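Local atomic coordinates of DUF115 domain-containing protein (Magnetospirillum magneticum AMB-1, PDB entry 5MU5), a protein that probably transfers sugars to flagellin as a Maf-family glycosyltransferase, and is involved in the formation of the bacterial flagellum. Residues A[63-66]-A[67-70]; A[195-198]-A[199-202]; A[248-251]-A[252-256]; A[463-466]-A[467-471]; A[622-625]-A[626-630]. All coordinates share one frame; numbering follows the deposited sequence.

Overall arrangement
Contacts 1, 2, 3 and 5 each join successive turns within one helix, whereas contact 4 joins a strand to the helix that follows it. Contacts 3 and 5 are buried, contacts 1 and 2 are partly buried, and contact 4 lies at the surface. Contacts 1 and 2 belong to the Maf N-terminal region but to different helices, their centres about 27 Å apart; contacts 1 and 3 are the most distant, about 58 Å between centres. Chemistry follows place: contact 5 has a two-bond salt bridge on a helix of the helical-bundle domain, contact 3 sends most of its polar ends to partners outside its segments, contacts 1 and 2 divide into apolar and charged sides, and contact 4 is a helix start.

Contact 1. Residues A[63-66]-A[67-70]; sequences KRIE and DMAT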
loop_
_atom_site.group_PDB
_atom_site.type_symbol
_atom_site.label_atom_id
_atom_site.label_comp_id
_atom_site.label_asym_id
_atom_site.label_seq_id
_atom_site.Cartn_x
_atom_site.Cartn_y
_atom_site.Cartn_z
ATOM N N LYS A 63 13.437 -28.235 -27.150
ATOM C CA LYS A 63 12.895 -29.419 -26.503
ATOM C C LYS A 63 13.047 -29.355 -24.985
ATOM O O LYS A 63 12.149 -29.753 -24.272
ATOM C CB LYS A 63 13.594 -30.665 -27.037
ATOM C CG LYS A 63 13.094 -31.971 -26.448
ATOM C CD LYS A 63 13.889 -33.116 -27.042
ATOM C CE LYS A 63 13.442 -34.462 -26.506
ATOM N NZ LYS A 63 14.213 -35.542 -27.177
ATOM N N ARG A 64 14.183 -28.864 -24.502
ATOM C CA ARG A 64 14.437 -28.768 -23.069
ATOM C C ARG A 64 13.444 -27.815 -22.389
ATOM O O ARG A 64 12.813 -28.169 -21.392
ATOM C CB ARG A 64 15.884 -28.319 -22.814
ATOM C CG ARG A 64 16.259 -28.129 -21.341
ATOM C CD ARG A 64 17.759 -27.891 -21.122
ATOM N NE ARG A 64 18.187 -28.380 -19.796
ATOM C CZ ARG A 64 18.977 -29.441 -19.554
ATOM N NH1 ARG A 64 19.523 -30.157 -20.538
ATOM N NH2 ARG A 64 19.257 -29.780 -18.297
ATOM N N ILE A 65 13.285 -26.621 -22.955
ATOM C CA ILE A 65 12.403 -25.620 -22.378
ATOM C C ILE A 65 10.941 -26.082 -22.434
ATOM O O ILE A 65 10.173 -25.864 -21.484
ATOM C CB ILE A 65 12.598 -24.212 -23.030
ATOM C CG1 ILE A 65 12.049 -23.121 -22.128
ATOM C CG2 ILE A 65 11.920 -24.071 -24.385
ATOM C CD1 ILE A 65 12.729 -23.065 -20.772
ATOM N N GLU A 66 10.567 -26.744 -23.526
ATOM C CA GLU A 66 9.202 -27.236 -23.676
ATOM C C GLU A 66 8.903 -28.360 -22.700
ATOM O O GLU A 66 7.789 -28.446 -22.188
ATOM C CB GLU A 66 8.918 -27.667 -25.118
ATOM C CG GLU A 66 8.707 -26.486 -26.074
ATOM C CD GLU A 66 8.409 -26.909 -27.510
ATOM O OE1 GLU A 66 8.506 -28.110 -27.827
ATOM O OE2 GLU A 66 8.077 -26.036 -28.332
ATOM N N ASP A 67 9.899 -29.212 -22.442
ATOM C CA ASP A 67 9.748 -30.316 -21.494
ATOM C C ASP A 67 9.624 -29.797 -20.068
ATOM O O ASP A 67 8.893 -30.367 -19.258
ATOM C CB ASP A 67 10.921 -31.330 -21.596
ATOM C CG ASP A 67 10.846 -32.215 -22.859
ATOM O OD1 ASP A 67 9.765 -32.292 -23.486
ATOM O OD2 ASP A 67 11.873 -32.832 -23.236
ATOM N N MET A 68 10.352 -28.732 -19.752
ATOM C CA MET A 68 10.252 -28.124 -18.430
ATOM C C MET A 68 8.862 -27.564 -18.193
ATOM O O MET A 68 8.335 -27.714 -17.100
ATOM C CB MET A 68 11.284 -27.027 -18.239
ATOM C CG MET A 68 12.678 -27.580 -18.086
ATOM S SD MET A 68 13.931 -26.292 -17.965
ATOM C CE MET A 68 13.425 -25.442 -16.462
ATOM N N ALA A 69 8.271 -26.939 -19.211
ATOM C CA ALA A 69 6.924 -26.379 -19.094
ATOM C C ALA A 69 5.911 -27.499 -18.900
ATOM O O ALA A 69 5.020 -27.400 -18.070
ATOM C CB ALA A 69 6.574 -25.534 -20.319
ATOM N N THR A 70 6.066 -28.577 -19.656
ATOM C CA THR A 70 5.210 -29.753 -19.507
ATOM C C THR A 70 5.345 -30.427 -18.138
ATOM O O THR A 70 4.356 -30.789 -17.515
ATOM C CB THR A 70 5.573 -30.782 -20.579
ATOM O OG1 THR A 70 5.335 -30.201 -21.860
ATOM C CG2 THR A 70 4.763 -32.066 -20.417
#
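This is a local i to i+4 contact inside helix 61-71, where Asp67, Met68 and Thr70 reach back to Lys63, Arg64, Ile65 and Glu66. Backbone bonds set the frame: Asp67 N donates to Lys63 O at 3.0 Å, and Met68 N and Ala69 N pair in the same way with Arg64 O and Ile65 O. Glu66 O is gripped twice, by Thr70 N at 3.1 Å and by Thr70 OG1 at 3.0 Å. The two donors come from opposite faces of the carbonyl plane. The hydroxyl gets there because OG1 lies beside the backbone N and opposite the carbonyl carbon (chi1 -62°), the turn by which a helical threonine bonds back to the carbonyl four residues earlier. The helix belongs to the Maf N-terminal region and packs on helix 134-142 and on strand 211-214, an outermost strand of the four-stranded parallel sheet; Ile65 and Ala69 both touch Phe213, and Ala69 also meets Ile137 and Leu138. Beside the buried Ile65, Met68 SD comes to 4.4 Å from Ile65 CD1, a loose apolar touch. On the solvent side the charges are near but unjoined. The fully extended Lys63 passes Asp67 with its aliphatic part, CG lying 3.5 Å from Asp67 OD2, while Lys63 NZ stays 5.3 Å from that oxygen, too far for a salt bridge and likely to give only a diffuse attraction. Glu66 turns its carboxylate elsewhere, OE2 forming a salt bridge with Arg62 one turn earlier.

Contact 2. Residues A[195-198]-A[199-202]; sequences LRSA and IRCC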
loop_
_atom_site.group_PDB
_atom_site.type_symbol
_atom_site.label_atom_id
_atom_site.label_comp_id
_atom_site.label_asym_id
_atom_site.label_seq_id
_atom_site.Cartn_x
_atom_site.Cartn_y
_atom_site.Cartn_z
ATOM N N LEU A 195 6.849 -5.746 -11.729
ATOM C CA LEU A 195 6.123 -6.985 -11.464
ATOM C C LEU A 195 5.105 -6.773 -10.363
ATOM O O LEU A 195 3.942 -7.150 -10.511
ATOM C CB LEU A 195 7.065 -8.108 -11.052
ATOM C CG LEU A 195 7.544 -9.015 -12.164
ATOM C CD1 LEU A 195 8.499 -10.052 -11.586
ATOM C CD2 LEU A 195 6.320 -9.658 -12.825
ATOM N N ARG A 196 5.546 -6.147 -9.274
ATOM C CA ARG A 196 4.651 -5.835 -8.157
ATOM C C ARG A 196 3.503 -4.993 -8.650
ATOM O O ARG A 196 2.365 -5.265 -8.353
ATOM C CB ARG A 196 5.386 -5.112 -7.013
ATOM C CG ARG A 196 6.348 -6.009 -6.248
ATOM C CD ARG A 196 6.732 -5.443 -4.889
ATOM N NE ARG A 196 7.548 -4.226 -4.964
ATOM C CZ ARG A 196 8.879 -4.179 -4.907
ATOM N NH1 ARG A 196 9.605 -5.278 -4.825
ATOM N NH2 ARG A 196 9.494 -3.009 -4.964
ATOM N N SER A 197 3.814 -3.993 -9.449
ATOM C CA SER A 197 2.804 -3.099 -9.986
ATOM C C SER A 197 1.850 -3.812 -10.967
ATOM O O SER A 197 0.645 -3.553 -11.006
ATOM C CB SER A 197 3.505 -1.931 -10.663
ATOM O OG SER A 197 2.562 -1.132 -11.330
ATOM N N ALA A 198 2.393 -4.719 -11.757
ATOM C CA ALA A 198 1.565 -5.483 -12.711
ATOM C C ALA A 198 0.538 -6.345 -11.983
ATOM O O ALA A 198 -0.611 -6.375 -12.365
ATOM C CB ALA A 198 2.451 -6.354 -13.575
ATOM N N ILE A 199 0.960 -7.002 -10.899
ATOM C CA ILE A 199 0.057 -7.825 -10.094
ATOM C C ILE A 199 -0.924 -6.955 -9.319
ATOM O O ILE A 199 -2.126 -7.250 -9.230
ATOM C CB ILE A 199 0.818 -8.696 -9.077
ATOM C CG1 ILE A 199 1.766 -9.665 -9.772
ATOM C CG2 ILE A 199 -0.156 -9.489 -8.238
ATOM C CD1 ILE A 199 1.079 -10.693 -10.643
ATOM N N ARG A 200 -0.396 -5.887 -8.749
ATOM C CA ARG A 200 -1.177 -4.999 -7.914
ATOM C C ARG A 200 -2.309 -4.329 -8.666
ATOM O O ARG A 200 -3.373 -4.112 -8.108
ATOM C CB ARG A 200 -0.274 -3.918 -7.313
ATOM C CG ARG A 200 -1.012 -2.915 -6.434
ATOM C CD ARG A 200 -0.137 -1.753 -5.989
ATOM N NE ARG A 200 1.078 -2.206 -5.317
ATOM C CZ ARG A 200 2.330 -2.060 -5.770
ATOM N NH1 ARG A 200 2.598 -1.437 -6.931
ATOM N NH2 ARG A 200 3.340 -2.528 -5.034
ATOM N N CYS A 201 -2.059 -3.976 -9.923
ATOM C CA CYS A 201 -3.038 -3.247 -10.735
ATOM C C CYS A 201 -4.042 -4.126 -11.468
ATOM O O CYS A 201 -5.115 -3.677 -11.846
ATOM C CB CYS A 201 -2.311 -2.397 -11.766
ATOM S SG CYS A 201 -1.477 -1.009 -10.992
ATOM N N CYS A 202 -3.679 -5.376 -11.695
ATOM C CA CYS A 202 -4.563 -6.288 -12.366
ATOM C C CYS A 202 -5.485 -6.942 -11.366
ATOM O O CYS A 202 -6.692 -6.827 -11.489
ATOM C CB CYS A 202 -3.767 -7.341 -13.103
ATOM S SG CYS A 202 -4.851 -8.544 -13.873
#
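Arg200 folds back along helix 188-202 until its guanidinium lies over the peptide group that links Arg196 to Ser197. Of the backbone bonds, Arg200 N to Arg196 O and Cys201 N to Ser197 O both measure 2.9 Å, but Cys202 N to Ala198 O stretches to 3.3 Å with an N-H...O angle of only 139°, so the spiral slackens in its last turn. Among the polar side chains, Arg200 leaves with CG opposite its backbone N and then bends at chi3 (-55°), which carries the flat group backward. Arg196 O sits 4.0 Å above the guanidinium plane, over its centre, while Arg200 NH1 approaches Ser197 CA at 3.5 Å and Arg200 NH2 reaches Arg196 CB at 3.8 Å. Cys201 SG also turns back, to 3.3 Å from Ser197 O. The apolar group is the other side of the helix: Leu195, Ala198, Ile199 and Cys202 pack on strands 123-127 and 146-150 of the parallel alpha/beta sheet, with Ile199 also against Phe228 of helix 219-235. The two arginines bring like charges together, Arg196 NE lying 4.5 Å from Arg200 NH2. Arg196 NH1 is held by a salt bridge to Asp231, and that carboxylate, with the carbonyl oxygen facing the Arg200 guanidinium, would probably ease the repulsion.

Contact 3. Residues A[248-251]-A[252-256]; sequences MTRA and SYKNM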
loop_
_atom_site.group_PDB
_atom_site.type_symbol
_atom_site.label_atom_id
_atom_site.label_comp_id
_atom_site.label_asym_id
_atom_site.label_seq_id
_atom_site.Cartn_x
_atom_site.Cartn_y
_atom_site.Cartn_z
ATOM N N MET A 248 -13.059 5.427 10.973
ATOM C CA MET A 248 -12.360 6.570 10.395
ATOM C C MET A 248 -13.368 7.627 10.033
ATOM O O MET A 248 -13.166 8.800 10.316
ATOM C CB MET A 248 -11.627 6.201 9.106
ATOM C CG MET A 248 -10.476 5.218 9.206
ATOM S SD MET A 248 -9.148 5.705 10.304
ATOM C CE MET A 248 -9.623 4.932 11.848
ATOM N N THR A 249 -14.432 7.186 9.370
ATOM C CA THR A 249 -15.482 8.059 8.899
ATOM C C THR A 249 -16.276 8.625 10.080
ATOM O O THR A 249 -16.685 9.783 10.028
ATOM C CB THR A 249 -16.388 7.329 7.875
ATOM O OG1 THR A 249 -15.645 7.067 6.688
ATOM C CG2 THR A 249 -17.583 8.148 7.493
ATOM N N ARG A 250 -16.489 7.837 11.135
ATOM C CA ARG A 250 -17.167 8.351 12.333
ATOM C C ARG A 250 -16.320 9.449 13.012
ATOM O O ARG A 250 -16.823 10.512 13.364
ATOM C CB ARG A 250 -17.440 7.245 13.336
ATOM C CG ARG A 250 -18.172 7.704 14.586
ATOM C CD ARG A 250 -17.939 6.747 15.737
ATOM N NE ARG A 250 -16.580 6.898 16.247
ATOM C CZ ARG A 250 -16.210 7.803 17.151
ATOM N NH1 ARG A 250 -17.095 8.636 17.683
ATOM N NH2 ARG A 250 -14.942 7.869 17.518
ATOM N N ALA A 251 -15.034 9.182 13.183
ATOM C CA ALA A 251 -14.124 10.168 13.769
ATOM C C ALA A 251 -14.188 11.461 12.968
ATOM O O ALA A 251 -14.404 12.527 13.518
ATOM C CB ALA A 251 -12.686 9.635 13.801
ATOM N N SER A 252 -14.023 11.348 11.658
ATOM C CA SER A 252 -13.993 12.515 10.788
ATOM C C SER A 252 -15.321 13.250 10.818
ATOM O O SER A 252 -15.346 14.470 10.872
ATOM C CB SER A 252 -13.632 12.110 9.363
ATOM O OG SER A 252 -13.407 13.266 8.566
ATOM N N TYR A 253 -16.411 12.495 10.794
ATOM C CA TYR A 253 -17.748 13.059 10.859
ATOM C C TYR A 253 -17.856 13.921 12.115
ATOM O O TYR A 253 -18.216 15.080 12.035
ATOM C CB TYR A 253 -18.791 11.940 10.894
ATOM C CG TYR A 253 -20.228 12.381 11.072
ATOM C CD1 TYR A 253 -20.693 12.834 12.306
ATOM C CD2 TYR A 253 -21.139 12.298 10.017
ATOM C CE1 TYR A 253 -22.003 13.224 12.471
ATOM C CE2 TYR A 253 -22.449 12.685 10.182
ATOM C CZ TYR A 253 -22.867 13.148 11.416
ATOM O OH TYR A 253 -24.170 13.519 11.605
ATOM N N LYS A 254 -17.507 13.355 13.266
ATOM C CA LYS A 254 -17.642 14.068 14.538
ATOM C C LYS A 254 -16.679 15.227 14.641
ATOM O O LYS A 254 -17.004 16.235 15.215
ATOM C CB LYS A 254 -17.396 13.139 15.714
ATOM C CG LYS A 254 -18.331 11.959 15.773
ATOM C CD LYS A 254 -19.753 12.357 16.040
ATOM C CE LYS A 254 -19.904 12.814 17.471
ATOM N NZ LYS A 254 -21.327 13.100 17.756
ATOM N N ASN A 255 -15.484 15.067 14.100
ATOM C CA ASN A 255 -14.513 16.141 14.122
ATOM C C ASN A 255 -14.955 17.369 13.336
ATOM O O ASN A 255 -14.592 18.476 13.684
ATOM C CB ASN A 255 -13.179 15.653 13.568
ATOM C CG ASN A 255 -12.377 14.876 14.586
ATOM O OD1 ASN A 255 -12.495 15.123 15.783
ATOM N ND2 ASN A 255 -11.538 13.946 14.117
ATOM N N MET A 256 -15.727 17.173 12.278
ATOM C CA MET A 256 -16.076 18.273 11.394
ATOM C C MET A 256 -17.482 18.802 11.509
ATOM O O MET A 256 -17.760 19.863 10.977
ATOM C CB MET A 256 -15.846 17.830 9.967
ATOM C CG MET A 256 -14.378 17.694 9.640
ATOM S SD MET A 256 -14.243 16.940 8.039
ATOM C CE MET A 256 -14.914 18.249 6.992
#
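Lys254 and Arg250 lie one turn apart on helix 242-257, and Lys254 meets the Arg250 guanidinium with a chain carbon and not with its ammonium: Lys254 CG lies 4.0 Å from Arg250 NH1, and the two side chains cross obliquely. Backbone bonding is regular and tight, with Tyr253 N to Thr249 O and Asn255 N to Ala251 O each 2.8 Å, and Lys254 N to Arg250 O nearly straight at 168°. Close packing on carbonyls is the second kind of contact. Lys254 CG, set beside its backbone N (chi1 -59°), comes to 3.2 Å from Arg250 O, and Asn255 CG to 3.3 Å from Ala251 O. Asn255 ND2 is equally near that oxygen but badly angled for a bond. Its hydrogens go instead to Asn351 O and Val353 O. Tyr253 OH and Lys254 NZ likewise lead out of the helix, to the carboxylate and the backbone O of Glu648, whereas Arg250 NE stays on it in a salt bridge with Glu247. Tyr253 also meets Phe537 and Trp541 edge-to-face, joining this helix to helix 534-541. With Arg250 NH1 and Lys254 NZ 6.2 Å apart and each side chain bound to a different acceptor, the mutual repulsion of the two cations is probably modest.

Contact 4. Residues A[463-466]-A[467-471]; sequences VYSE and TIMLW
Ser465 and Glu466 touch Met469 and Leu470 at a strand-to-helix junction, with Glu466 as the N-cap residue of helix 467-482. Strand 463-465, the middle strand of a three-stranded antiparallel sheet, and helix 467-471 run at 100° to each other. The chief acceptor is Glu466 O. Leu470 N donates to Glu466 O at 3.2 Å, and Met469 N adds a weak bond to it at 3.1 Å, bent to 121°. This carbonyl therefore closes the first turn, while the Glu466 carboxylate makes no bond to the amides of that turn. Ser465 OG is satisfied by Leu416 O, just ahead of the neighbouring strand 418-419. Carbon flanks Ser465 OG, with Met469 CB at 3.4 Å and Leu470 CD2 at 3.6 Å. Leu470 also lies on Val453 and Glu455 of the neighbouring strand 453-456; an alanine here would probably strip carbon cover from one side of the Ser465 hydroxyl and open a gap between the helix start and Val453. Met469 bends at chi3 (-82°), which brings its methyl alongside Glu466: Met469 CE sits 3.4 Å from Glu466 OE2 and 3.3 Å from Glu466 N.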
loop_
_atom_site.group_PDB
_atom_site.type_symbol
_atom_site.label_atom_id
_atom_site.label_comp_id
_atom_site.label_asym_id
_atom_site.label_seq_id
_atom_site.Cartn_x
_atom_site.Cartn_y
_atom_site.Cartn_z
ATOM N N VAL A 463 23.487 1.809 15.526
ATOM C CA VAL A 463 22.332 1.785 16.400
ATOM C C VAL A 463 21.451 0.608 15.974
ATOM O O VAL A 463 21.431 0.231 14.809
ATOM C CB VAL A 463 21.530 3.121 16.410
ATOM C CG1 VAL A 463 22.445 4.315 16.659
ATOM C CG2 VAL A 463 20.781 3.322 15.125
ATOM N N TYR A 464 20.776 0.007 16.944
ATOM C CA TYR A 464 19.829 -1.048 16.698
ATOM C C TYR A 464 18.414 -0.487 16.489
ATOM O O TYR A 464 17.892 0.293 17.295
ATOM C CB TYR A 464 19.856 -2.030 17.857
ATOM C CG TYR A 464 21.115 -2.860 17.886
ATOM C CD1 TYR A 464 22.271 -2.388 18.468
ATOM C CD2 TYR A 464 21.134 -4.117 17.326
ATOM C CE1 TYR A 464 23.424 -3.156 18.495
ATOM C CE2 TYR A 464 22.277 -4.895 17.341
ATOM C CZ TYR A 464 23.413 -4.412 17.940
ATOM O OH TYR A 464 24.518 -5.208 17.958
ATOM N N SER A 465 17.787 -0.917 15.419
ATOM C CA SER A 465 16.515 -0.393 15.036
ATOM C C SER A 465 15.575 -1.509 14.593
ATOM O O SER A 465 16.014 -2.544 14.122
ATOM C CB SER A 465 16.755 0.605 13.910
ATOM O OG SER A 465 15.560 1.255 13.549
ATOM N N GLU A 466 14.280 -1.280 14.743
ATOM C CA GLU A 466 13.245 -2.212 14.356
ATOM C C GLU A 466 12.684 -1.774 13.032
ATOM O O GLU A 466 12.897 -0.640 12.587
ATOM C CB GLU A 466 12.106 -2.160 15.365
ATOM C CG GLU A 466 12.508 -2.434 16.806
ATOM C CD GLU A 466 11.481 -1.904 17.796
ATOM O OE1 GLU A 466 10.278 -1.836 17.439
ATOM O OE2 GLU A 466 11.869 -1.538 18.932
ATOM N N THR A 467 11.894 -2.652 12.440
ATOM C CA THR A 467 11.345 -2.446 11.103
ATOM C C THR A 467 10.434 -1.221 10.991
ATOM O O THR A 467 10.549 -0.461 10.033
ATOM C CB THR A 467 10.653 -3.744 10.645
ATOM O OG1 THR A 467 11.660 -4.760 10.507
ATOM C CG2 THR A 467 9.911 -3.580 9.321
ATOM N N ILE A 468 9.561 -1.011 11.965
ATOM C CA ILE A 468 8.662 0.153 11.950
ATOM C C ILE A 468 9.457 1.466 11.982
ATOM O O ILE A 468 9.051 2.485 11.380
ATOM C CB ILE A 468 7.623 0.122 13.114
ATOM C CG1 ILE A 468 6.659 1.331 13.084
ATOM C CG2 ILE A 468 8.311 0.159 14.473
ATOM C CD1 ILE A 468 5.804 1.483 11.838
ATOM N N MET A 469 10.580 1.434 12.692
ATOM C CA MET A 469 11.454 2.584 12.785
ATOM C C MET A 469 12.207 2.888 11.470
ATOM O O MET A 469 12.477 4.052 11.147
ATOM C CB MET A 469 12.384 2.391 13.970
ATOM C CG MET A 469 11.575 2.292 15.250
ATOM S SD MET A 469 12.547 2.521 16.723
ATOM C CE MET A 469 13.298 0.929 17.047
ATOM N N LEU A 470 12.519 1.853 10.697
ATOM C CA LEU A 470 13.193 2.057 9.424
ATOM C C LEU A 470 12.224 2.684 8.418
ATOM O O LEU A 470 12.635 3.527 7.626
ATOM C CB LEU A 470 13.772 0.749 8.884
ATOM C CG LEU A 470 14.703 0.003 9.864
ATOM C CD1 LEU A 470 14.944 -1.412 9.375
ATOM C CD2 LEU A 470 16.015 0.712 10.070
ATOM N N TRP A 471 10.952 2.283 8.461
ATOM C CA TRP A 471 9.923 2.884 7.594
ATOM C C TRP A 471 9.750 4.337 7.968
ATOM O O TRP A 471 9.658 5.198 7.110
ATOM C CB TRP A 471 8.561 2.199 7.723
ATOM C CG TRP A 471 8.542 0.728 7.383
ATOM C CD1 TRP A 471 9.415 0.052 6.581
ATOM C CD2 TRP A 471 7.549 -0.226 7.788
ATOM N NE1 TRP A 471 9.058 -1.263 6.509
ATOM C CE2 TRP A 471 7.908 -1.463 7.226
ATOM C CE3 TRP A 471 6.391 -0.148 8.572
ATOM C CZ2 TRP A 471 7.160 -2.632 7.430
ATOM C CZ3 TRP A 471 5.641 -1.317 8.785
ATOM C CH2 TRP A 471 6.038 -2.542 8.217
#

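Contact 5. Residues A[622-625]-A[626-630]; sequences WEII and RDEFH
Glu623 and Arg626 form a two-bond salt bridge three residues apart on helix 618-646. Arg626 presents itself side-on: NE gives a nearly straight bond (170°) to Glu623 OE1 at 2.8 Å, and NH2 bonds to Glu623 OE2 at 2.9 Å through that oxygen's syn lone pair. OE1 is likewise met on its syn side, and the carboxylate and guanidinium planes are nearly coplanar, 29° apart. Both chains start with CG opposite their backbone N, and a bend in Glu623 at chi2 (50°) swings its carboxylate along the helix to meet the arginine. Arg626 NH1, not used here, forms a salt bridge with Asp562 of helix 546-564. With an alanine in place of Arg626, Glu623 would probably be left without its cation and free to turn, and Asp562 would lose a charge partner too. Backbone bonds run beneath, Phe629 N to Ile625 O at 2.8 Å and Asp627 N to Glu623 O at 2.9 Å. Asp627 and Glu628 both bond Arg104 of helix 92-107, so this helix of the Maf helical bundle also meets the N-terminal region. Packing completes the contact. Ile624 CG2 lies 4.5 Å from Glu628 CG, on the side facing Ile101. Ile625 and Phe629 pack on Met561 and Tyr605 of the bundle, and Ile625 CD1 stands 4.2 Å above the Trp622 ring face. Acidic groups gather on this helix, Glu623 OE2 being 4.9 Å from Asp627 OD1; with Arg626 binding one and Arg104 the other, their repulsion is probably largely balanced, and the paired bonds likely hold the Glu623 carboxylate from rotating.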
loop_
_atom_site.group_PDB
_atom_site.type_symbol
_atom_site.label_atom_id
_atom_site.label_comp_id
_atom_site.label_asym_id
_atom_site.label_seq_id
_atom_site.Cartn_x
_atom_site.Cartn_y
_atom_site.Cartn_z
ATOM N N TRP A 622 -18.339 -24.753 -4.200
ATOM C CA TRP A 622 -18.707 -23.520 -4.870
ATOM C C TRP A 622 -20.090 -23.027 -4.407
ATOM O O TRP A 622 -20.280 -21.843 -4.201
ATOM C CB TRP A 622 -18.678 -23.682 -6.390
ATOM C CG TRP A 622 -17.393 -23.236 -7.017
ATOM C CD1 TRP A 622 -16.524 -23.993 -7.738
ATOM C CD2 TRP A 622 -16.825 -21.916 -6.959
ATOM N NE1 TRP A 622 -15.453 -23.232 -8.143
ATOM C CE2 TRP A 622 -15.617 -21.952 -7.692
ATOM C CE3 TRP A 622 -17.238 -20.711 -6.392
ATOM C CZ2 TRP A 622 -14.812 -20.836 -7.857
ATOM C CZ3 TRP A 622 -16.445 -19.598 -6.552
ATOM C CH2 TRP A 622 -15.231 -19.663 -7.270
ATOM N N GLU A 623 -21.056 -23.926 -4.265
ATOM C CA GLU A 623 -22.382 -23.531 -3.789
ATOM C C GLU A 623 -22.300 -22.996 -2.336
ATOM O O GLU A 623 -22.901 -21.969 -2.001
ATOM C CB GLU A 623 -23.375 -24.684 -3.937
ATOM C CG GLU A 623 -24.699 -24.526 -3.180
ATOM C CD GLU A 623 -25.406 -23.192 -3.411
ATOM O OE1 GLU A 623 -25.275 -22.588 -4.497
ATOM O OE2 GLU A 623 -26.102 -22.733 -2.483
ATOM N N ILE A 624 -21.528 -23.673 -1.490
ATOM C CA ILE A 624 -21.267 -23.186 -0.132
ATOM C C ILE A 624 -20.695 -21.774 -0.127
ATOM O O ILE A 624 -21.114 -20.916 0.666
ATOM C CB ILE A 624 -20.316 -24.133 0.604
ATOM C CG1 ILE A 624 -21.090 -25.403 0.990
ATOM C CG2 ILE A 624 -19.745 -23.470 1.856
ATOM C CD1 ILE A 624 -20.234 -26.526 1.530
ATOM N N ILE A 625 -19.714 -21.540 -0.991
ATOM C CA ILE A 625 -19.075 -20.238 -1.084
ATOM C C ILE A 625 -20.079 -19.166 -1.514
ATOM O O ILE A 625 -20.086 -18.054 -0.976
ATOM C CB ILE A 625 -17.921 -20.288 -2.097
ATOM C CG1 ILE A 625 -16.769 -21.056 -1.491
ATOM C CG2 ILE A 625 -17.442 -18.896 -2.474
ATOM C CD1 ILE A 625 -15.783 -21.512 -2.518
ATOM N N ARG A 626 -20.925 -19.519 -2.475
ATOM C CA ARG A 626 -21.908 -18.597 -2.996
ATOM C C ARG A 626 -22.858 -18.204 -1.891
ATOM O O ARG A 626 -23.114 -17.032 -1.664
ATOM C CB ARG A 626 -22.684 -19.232 -4.150
ATOM C CG ARG A 626 -23.585 -18.270 -4.914
ATOM C CD ARG A 626 -24.665 -19.004 -5.713
ATOM N NE ARG A 626 -25.498 -19.768 -4.796
ATOM C CZ ARG A 626 -26.396 -19.245 -3.955
ATOM N NH1 ARG A 626 -26.620 -17.937 -3.906
ATOM N NH2 ARG A 626 -27.061 -20.042 -3.131
ATOM N N ASP A 627 -23.355 -19.195 -1.185
ATOM C CA ASP A 627 -24.361 -18.953 -0.166
ATOM C C ASP A 627 -23.803 -18.131 1.010
ATOM O O ASP A 627 -24.440 -17.188 1.459
ATOM C CB ASP A 627 -24.899 -20.285 0.336
ATOM C CG ASP A 627 -26.063 -20.117 1.250
ATOM O OD1 ASP A 627 -26.932 -19.279 0.949
ATOM O OD2 ASP A 627 -26.120 -20.823 2.270
ATOM N N GLU A 628 -22.616 -18.496 1.495
ATOM C CA GLU A 628 -21.978 -17.759 2.578
ATOM C C GLU A 628 -21.534 -16.378 2.136
ATOM O O GLU A 628 -21.570 -15.446 2.926
ATOM C CB GLU A 628 -20.805 -18.535 3.156
ATOM C CG GLU A 628 -21.240 -19.799 3.886
ATOM C CD GLU A 628 -22.078 -19.543 5.141
ATOM O OE1 GLU A 628 -22.047 -18.407 5.688
ATOM O OE2 GLU A 628 -22.769 -20.498 5.594
ATOM N N PHE A 629 -21.131 -16.233 0.881
ATOM C CA PHE A 629 -20.765 -14.921 0.382
ATOM C C PHE A 629 -21.981 -13.991 0.480
ATOM O O PHE A 629 -21.841 -12.840 0.885
ATOM C CB PHE A 629 -20.234 -15.030 -1.041
ATOM C CG PHE A 629 -19.588 -13.777 -1.559
ATOM C CD1 PHE A 629 -18.280 -13.453 -1.200
ATOM C CD2 PHE A 629 -20.270 -12.936 -2.441
ATOM C CE1 PHE A 629 -17.669 -12.301 -1.682
ATOM C CE2 PHE A 629 -19.658 -11.785 -2.934
ATOM C CZ PHE A 629 -18.356 -11.465 -2.549
ATOM N N HIS A 630 -23.163 -14.508 0.124
ATOM C CA HIS A 630 -24.435 -13.779 0.274
ATOM C C HIS A 630 -24.772 -13.434 1.719
ATOM O O HIS A 630 -25.194 -12.311 2.005
ATOM C CB HIS A 630 -25.607 -14.563 -0.318
ATOM C CG HIS A 630 -25.932 -14.187 -1.722
ATOM N ND1 HIS A 630 -26.990 -13.363 -2.040
ATOM C CD2 HIS A 630 -25.331 -14.506 -2.895
ATOM C CE1 HIS A 630 -27.033 -13.194 -3.350
ATOM N NE2 HIS A 630 -26.040 -13.879 -3.893
#